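Local coordinates for dihydropteridine reductase (Caenorhabditis elegans, PDB 1OOE), which probably reduces quinonoid dihydrobiopterin to tetrahydrobiopterin with NADH or NADPH, as a homodimeric member of the short-chain dehydrogenase/reductase family, at residues S2-A14 / N26-N38. Numbering follows the deposited sequence.
Sequences SSGKVIVYGGKGA and NGYTVLNIDLSAN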
ATOM      1  N   SER A   2      -9.315  -6.735 -35.799  1.00 36.95           N
ATOM      2  CA  SER A   2      -9.595  -8.194 -35.681  1.00 36.00           C
ATOM      3  C   SER A   2      -8.381  -8.944 -35.147  1.00 34.77           C
ATOM      4  O   SER A   2      -8.454 -10.143 -34.880  1.00 35.57           O
ATOM      5  CB  SER A   2      -9.993  -8.767 -37.044  1.00 37.51           C
ATOM      6  OG  SER A   2      -8.946  -8.614 -37.987  1.00 38.49           O
ATOM      7  N   SER A   3      -7.266  -8.235 -34.996  1.00 32.76           N
ATOM      8  CA  SER A   3      -6.038  -8.840 -34.489  1.00 31.14           C
ATOM      9  C   SER A   3      -6.201  -9.229 -33.024  1.00 28.52           C
ATOM     10  O   SER A   3      -5.416 -10.011 -32.487  1.00 29.58           O
ATOM     11  CB  SER A   3      -4.866  -7.866 -34.628  1.00 33.06           C
ATOM     12  OG  SER A   3      -4.636  -7.530 -35.984  1.00 36.34           O
ATOM     13  N   GLY A   4      -7.230  -8.677 -32.389  1.00 24.50           N
ATOM     14  CA  GLY A   4      -7.484  -8.965 -30.991  1.00 20.28           C
ATOM     15  C   GLY A   4      -8.051  -7.754 -30.277  1.00 17.66           C
ATOM     16  O   GLY A   4      -8.347  -6.742 -30.907  1.00 16.55           O
ATOM     17  N   LYS A   5      -8.208  -7.855 -28.963  1.00 15.73           N
ATOM     18  CA  LYS A   5      -8.743  -6.750 -28.178  1.00 14.16           C
ATOM     19  C   LYS A   5      -7.849  -6.481 -26.973  1.00 14.00           C
ATOM     20  O   LYS A   5      -7.274  -7.405 -26.399  1.00 14.45           O
ATOM     21  CB  LYS A   5     -10.159  -7.074 -27.684  1.00 16.24           C
ATOM     22  CG  LYS A   5     -11.189  -7.326 -28.780  1.00 16.56           C
ATOM     23  CD  LYS A   5     -12.534  -7.712 -28.178  1.00 16.83           C
ATOM     24  CE  LYS A   5     -13.584  -8.023 -29.246  1.00 18.85           C
ATOM     25  NZ  LYS A   5     -13.248  -9.229 -30.063  1.00 17.88           N
ATOM     26  N   VAL A   6      -7.728  -5.210 -26.602  1.00 12.45           N
ATOM     27  CA  VAL A   6      -6.932  -4.830 -25.443  1.00 11.37           C
ATOM     28  C   VAL A   6      -7.616  -3.693 -24.693  1.00 11.33           C
ATOM     29  O   VAL A   6      -8.366  -2.903 -25.273  1.00  9.44           O
ATOM     30  CB  VAL A   6      -5.487  -4.382 -25.830  1.00 12.01           C
ATOM     31  CG1 VAL A   6      -4.722  -5.548 -26.440  1.00 12.82           C
ATOM     32  CG2 VAL A   6      -5.538  -3.212 -26.793  1.00 12.31           C
ATOM     33  N   ILE A   7      -7.368  -3.636 -23.392  1.00  9.99           N
ATOM     34  CA  ILE A   7      -7.924  -2.599 -22.534  1.00  9.58           C
ATOM     35  C   ILE A   7      -6.796  -1.687 -22.072  1.00  9.95           C
ATOM     36  O   ILE A   7      -5.748  -2.161 -21.633  1.00 10.67           O
ATOM     37  CB  ILE A   7      -8.592  -3.212 -21.281  1.00  9.00           C
ATOM     38  CG1 ILE A   7      -9.848  -3.991 -21.687  1.00  9.86           C
ATOM     39  CG2 ILE A   7      -8.912  -2.118 -20.258  1.00 11.30           C
ATOM     40  CD1 ILE A   7     -10.474  -4.761 -20.540  1.00 10.35           C
ATOM     41  N   VAL A   8      -7.002  -0.378 -22.196  1.00  9.03           N
ATOM     42  CA  VAL A   8      -6.013   0.595 -21.750  1.00  8.44           C
ATOM     43  C   VAL A   8      -6.688   1.427 -20.670  1.00  9.80           C
ATOM     44  O   VAL A   8      -7.586   2.224 -20.952  1.00  9.99           O
ATOM     45  CB  VAL A   8      -5.552   1.539 -22.893  1.00  8.90           C
ATOM     46  CG1 VAL A   8      -4.559   2.568 -22.345  1.00  9.35           C
ATOM     47  CG2 VAL A   8      -4.899   0.739 -24.009  1.00 10.02           C
ATOM     48  N   TYR A   9      -6.262   1.209 -19.430  1.00  7.87           N
ATOM     49  CA  TYR A   9      -6.794   1.913 -18.272  1.00 10.39           C
ATOM     50  C   TYR A   9      -5.874   3.123 -18.116  1.00 10.27           C
ATOM     51  O   TYR A   9      -4.733   2.990 -17.669  1.00 10.24           O
ATOM     52  CB  TYR A   9      -6.704   0.990 -17.051  1.00 10.90           C
ATOM     53  CG  TYR A   9      -7.603   1.332 -15.881  1.00 12.41           C
ATOM     54  CD1 TYR A   9      -7.732   2.643 -15.424  1.00 13.00           C
ATOM     55  CD2 TYR A   9      -8.275   0.323 -15.188  1.00 12.41           C
ATOM     56  CE1 TYR A   9      -8.508   2.940 -14.296  1.00 14.09           C
ATOM     57  CE2 TYR A   9      -9.047   0.607 -14.069  1.00 13.42           C
ATOM     58  CZ  TYR A   9      -9.160   1.912 -13.624  1.00 14.42           C
ATOM     59  OH  TYR A   9      -9.906   2.178 -12.500  1.00 17.05           O
ATOM     60  N   GLY A  10      -6.378   4.291 -18.508  1.00 10.14           N
ATOM     61  CA  GLY A  10      -5.599   5.520 -18.451  1.00 10.26           C
ATOM     62  C   GLY A  10      -5.260   5.966 -19.867  1.00 10.92           C
ATOM     63  O   GLY A  10      -4.206   6.556 -20.115  1.00 10.72           O
ATOM     64  N   GLY A  11      -6.171   5.690 -20.797  1.00 11.70           N
ATOM     65  CA  GLY A  11      -5.964   6.033 -22.197  1.00 10.70           C
ATOM     66  C   GLY A  11      -5.935   7.503 -22.574  1.00 12.71           C
ATOM     67  O   GLY A  11      -5.686   7.836 -23.738  1.00 12.30           O
ATOM     68  N   LYS A  12      -6.201   8.383 -21.612  1.00 13.05           N
ATOM     69  CA  LYS A  12      -6.183   9.820 -21.870  1.00 14.35           C
ATOM     70  C   LYS A  12      -4.817  10.432 -21.575  1.00 14.55           C
ATOM     71  O   LYS A  12      -4.529  11.551 -22.002  1.00 15.90           O
ATOM     72  CB  LYS A  12      -7.246  10.534 -21.028  1.00 14.75           C
ATOM     73  CG  LYS A  12      -8.678  10.159 -21.378  1.00 16.32           C
ATOM     74  CD  LYS A  12      -9.028  10.524 -22.819  1.00 17.73           C
ATOM     75  CE  LYS A  12      -9.052  12.032 -23.029  1.00 19.81           C
ATOM     76  NZ  LYS A  12      -9.462  12.401 -24.416  1.00 20.20           N
ATOM     77  N   GLY A  13      -3.980   9.700 -20.844  1.00 13.93           N
ATOM     78  CA  GLY A  13      -2.651  10.196 -20.513  1.00 13.82           C
ATOM     79  C   GLY A  13      -1.679  10.116 -21.678  1.00 13.45           C
ATOM     80  O   GLY A  13      -1.999   9.544 -22.719  1.00 14.42           O
ATOM     81  N   ALA A  14      -0.488  10.686 -21.509  1.00 14.18           N
ATOM     82  CA  ALA A  14       0.514  10.676 -22.570  1.00 13.78           C
ATOM     83  C   ALA A  14       0.879   9.253 -22.995  1.00 13.94           C
ATOM     84  O   ALA A  14       0.794   8.909 -24.174  1.00 12.61           O
ATOM     85  CB  ALA A  14       1.766  11.426 -22.115  1.00 14.42           C
ATOM     86  N   ASN A  26      -1.932  -1.298 -35.173  1.00 18.21           N
ATOM     87  CA  ASN A  26      -1.541  -2.679 -35.410  1.00 18.35           C
ATOM     88  C   ASN A  26      -2.699  -3.675 -35.463  1.00 17.90           C
ATOM     89  O   ASN A  26      -2.522  -4.860 -35.186  1.00 20.15           O
ATOM     90  CB  ASN A  26      -0.511  -3.107 -34.363  1.00 17.40           C
ATOM     91  CG  ASN A  26       0.888  -2.621 -34.701  1.00 17.40           C
ATOM     92  OD1 ASN A  26       1.589  -3.231 -35.510  1.00 19.05           O
ATOM     93  ND2 ASN A  26       1.292  -1.510 -34.098  1.00 18.38           N
ATOM     94  N   GLY A  27      -3.884  -3.180 -35.814  1.00 19.44           N
ATOM     95  CA  GLY A  27      -5.048  -4.040 -35.961  1.00 18.72           C
ATOM     96  C   GLY A  27      -5.863  -4.481 -34.760  1.00 18.91           C
ATOM     97  O   GLY A  27      -6.738  -5.337 -34.903  1.00 18.14           O
ATOM     98  N   TYR A  28      -5.602  -3.919 -33.582  1.00 16.58           N
ATOM     99  CA  TYR A  28      -6.364  -4.312 -32.401  1.00 16.57           C
ATOM    100  C   TYR A  28      -7.561  -3.406 -32.131  1.00 15.12           C
ATOM    101  O   TYR A  28      -7.578  -2.241 -32.524  1.00 16.01           O
ATOM    102  CB  TYR A  28      -5.480  -4.304 -31.148  1.00 17.56           C
ATOM    103  CG  TYR A  28      -4.491  -5.441 -31.051  1.00 18.53           C
ATOM    104  CD1 TYR A  28      -3.310  -5.431 -31.790  1.00 20.04           C
ATOM    105  CD2 TYR A  28      -4.740  -6.533 -30.216  1.00 18.58           C
ATOM    106  CE1 TYR A  28      -2.399  -6.479 -31.702  1.00 19.78           C
ATOM    107  CE2 TYR A  28      -3.837  -7.585 -30.120  1.00 20.45           C
ATOM    108  CZ  TYR A  28      -2.669  -7.553 -30.866  1.00 20.19           C
ATOM    109  OH  TYR A  28      -1.773  -8.593 -30.778  1.00 22.84           O
ATOM    110  N   THR A  29      -8.571  -3.969 -31.472  1.00 14.94           N
ATOM    111  CA  THR A  29      -9.749  -3.216 -31.065  1.00 13.22           C
ATOM    112  C   THR A  29      -9.311  -2.734 -29.690  1.00 12.17           C
ATOM    113  O   THR A  29      -8.786  -3.524 -28.907  1.00 12.85           O
ATOM    114  CB  THR A  29     -10.979  -4.124 -30.893  1.00 13.98           C
ATOM    115  OG1 THR A  29     -11.312  -4.723 -32.151  1.00 15.20           O
ATOM    116  CG2 THR A  29     -12.169  -3.322 -30.380  1.00 15.65           C
ATOM    117  N   VAL A  30      -9.510  -1.456 -29.388  1.00 11.25           N
ATOM    118  CA  VAL A  30      -9.073  -0.933 -28.100  1.00 11.69           C
ATOM    119  C   VAL A  30     -10.162  -0.310 -27.237  1.00 12.78           C
ATOM    120  O   VAL A  30     -10.930   0.544 -27.682  1.00 12.41           O
ATOM    121  CB  VAL A  30      -7.945   0.111 -28.285  1.00 11.77           C
ATOM    122  CG1 VAL A  30      -7.386   0.520 -26.930  0.50 11.52           C
ATOM    123  CG2 VAL A  30      -6.852  -0.460 -29.174  0.50 12.64           C
ATOM    124  N   LEU A  31     -10.218  -0.751 -25.988  1.00 11.75           N
ATOM    125  CA  LEU A  31     -11.188  -0.227 -25.040  1.00 12.65           C
ATOM    126  C   LEU A  31     -10.449   0.693 -24.079  1.00 11.96           C
ATOM    127  O   LEU A  31      -9.445   0.299 -23.483  1.00 12.39           O
ATOM    128  CB  LEU A  31     -11.847  -1.363 -24.251  1.00 14.42           C
ATOM    129  CG  LEU A  31     -12.744  -2.344 -25.013  1.00 15.02           C
ATOM    130  CD1 LEU A  31     -11.898  -3.277 -25.866  1.00 16.04           C
ATOM    131  CD2 LEU A  31     -13.566  -3.148 -24.014  1.00 14.37           C
ATOM    132  N   ASN A  32     -10.941   1.921 -23.943  1.00 11.70           N
ATOM    133  CA  ASN A  32     -10.333   2.891 -23.040  1.00 10.92           C
ATOM    134  C   ASN A  32     -11.144   3.041 -21.762  1.00 11.47           C
ATOM    135  O   ASN A  32     -12.374   3.106 -21.798  1.00 11.05           O
ATOM    136  CB  ASN A  32     -10.228   4.266 -23.712  1.00 11.58           C
ATOM    137  CG  ASN A  32      -9.909   5.376 -22.718  1.00 12.48           C
ATOM    138  OD1 ASN A  32      -8.828   5.408 -22.135  1.00 12.78           O
ATOM    139  ND2 ASN A  32     -10.859   6.284 -22.516  1.00 14.07           N
ATOM    140  N   ILE A  33     -10.448   3.083 -20.630  1.00 10.96           N
ATOM    141  CA  ILE A  33     -11.092   3.267 -19.338  1.00 11.05           C
ATOM    142  C   ILE A  33     -10.425   4.497 -18.730  1.00 11.32           C
ATOM    143  O   ILE A  33      -9.225   4.481 -18.457  1.00 11.98           O
ATOM    144  CB  ILE A  33     -10.858   2.062 -18.397  1.00  9.92           C
ATOM    145  CG1 ILE A  33     -11.485   0.796 -18.987  1.00 10.43           C
ATOM    146  CG2 ILE A  33     -11.454   2.354 -17.025  1.00 10.31           C
ATOM    147  CD1 ILE A  33     -11.265  -0.455 -18.143  1.00 11.96           C
ATOM    148  N   ASP A  34     -11.189   5.566 -18.542  1.00 11.67           N
ATOM    149  CA  ASP A  34     -10.628   6.782 -17.971  1.00 12.39           C
ATOM    150  C   ASP A  34     -11.735   7.717 -17.507  1.00 14.19           C
ATOM    151  O   ASP A  34     -12.918   7.401 -17.622  1.00 14.42           O
ATOM    152  CB  ASP A  34      -9.741   7.496 -18.998  1.00 12.81           C
ATOM    153  CG  ASP A  34      -8.533   8.169 -18.360  1.00 14.54           C
ATOM    154  OD1 ASP A  34      -8.696   8.822 -17.308  1.00 15.39           O
ATOM    155  OD2 ASP A  34      -7.420   8.049 -18.911  1.00 13.73           O
ATOM    156  N   LEU A  35     -11.336   8.872 -16.986  1.00 15.89           N
ATOM    157  CA  LEU A  35     -12.274   9.867 -16.484  1.00 16.12           C
ATOM    158  C   LEU A  35     -13.052  10.560 -17.602  1.00 16.20           C
ATOM    159  O   LEU A  35     -14.066  11.213 -17.353  1.00 18.20           O
ATOM    160  CB  LEU A  35     -11.513  10.897 -15.647  1.00 16.64           C
ATOM    161  CG  LEU A  35     -10.809  10.323 -14.414  1.00 18.19           C
ATOM    162  CD1 LEU A  35      -9.874  11.367 -13.819  1.00 19.53           C
ATOM    163  CD2 LEU A  35     -11.842   9.883 -13.391  1.00 18.99           C
ATOM    164  N   SER A  36     -12.564  10.425 -18.829  1.00 17.08           N
ATOM    165  CA  SER A  36     -13.224  11.006 -19.991  1.00 17.12           C
ATOM    166  C   SER A  36     -12.963  10.091 -21.177  1.00 17.82           C
ATOM    167  O   SER A  36     -12.101   9.209 -21.116  1.00 17.09           O
ATOM    168  CB  SER A  36     -12.706  12.422 -20.283  1.00 16.48           C
ATOM    169  OG  SER A  36     -11.331  12.432 -20.616  1.00 18.83           O
ATOM    170  N   ALA A  37     -13.706  10.295 -22.255  1.00 17.19           N
ATOM    171  CA  ALA A  37     -13.558   9.453 -23.430  1.00 17.46           C
ATOM    172  C   ALA A  37     -12.424   9.844 -24.363  1.00 17.47           C
ATOM    173  O   ALA A  37     -12.055  11.013 -24.473  1.00 18.01           O
ATOM    174  CB  ALA A  37     -14.869   9.423 -24.204  1.00 16.57           C
ATOM    175  N   ASN A  38     -11.865   8.833 -25.020  1.00 18.24           N
ATOM    176  CA  ASN A  38     -10.811   9.018 -26.010  1.00 16.83           C
ATOM    177  C   ASN A  38     -11.560   8.695 -27.299  1.00 17.56           C
ATOM    178  O   ASN A  38     -11.874   7.533 -27.564  1.00 17.88           O
ATOM    179  CB  ASN A  38      -9.681   8.009 -25.802  1.00 16.84           C
ATOM    180  CG  ASN A  38      -8.527   8.224 -26.765  1.00 17.15           C
ATOM    181  OD1 ASN A  38      -8.737   8.447 -27.956  1.00 18.60           O
ATOM    182  ND2 ASN A  38      -7.302   8.148 -26.254  1.00 15.91           N
TER
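Strands 4-9 and 28-34 pair in parallel, their axes 4.6 Å apart and turned 25° against each other, in the register K5 with T29 to Y9 with I33. Backbone hydrogen bonds pass from strand to strand, from T29 N to G4 O (2.8 Å) as far as G10 N to I33 O. With helix 14-25 between them, they form the right-handed beta-alpha-beta crossover that opens a Rossmann fold.

On the face turned to helix 14-25, V6 CG1 packs against Y28 CD2; at its start S3 CB sits over the Y28 ring, 4.1 Å from the centroid. On the other face, I33 CG2 stands almost centrally over the Y9 ring, 3.9 Å from its centroid. I33 can serve two neighbours because its branches diverge: CG1, anti to the carbonyl carbon (chi1 -63°), carries CD1 to within 3.6 Å of I7 CG2.

Past the strands, polar groups hold the turn G10-G13. K12 N donates to D34 OD2 (3.0 Å), N38 ND2 to G11 O while N38 OD1 accepts from Q40 N, and the folded K12 chain brings NZ to A37 O (2.9 Å). With D34 cut back to an alanine, K12 N would probably lose this acceptor and the turn would be freer to shift. The contact thus joins an apolar core to a polar grip on the glycine-rich turn, which in this family typically lies against the dinucleotide cofactor.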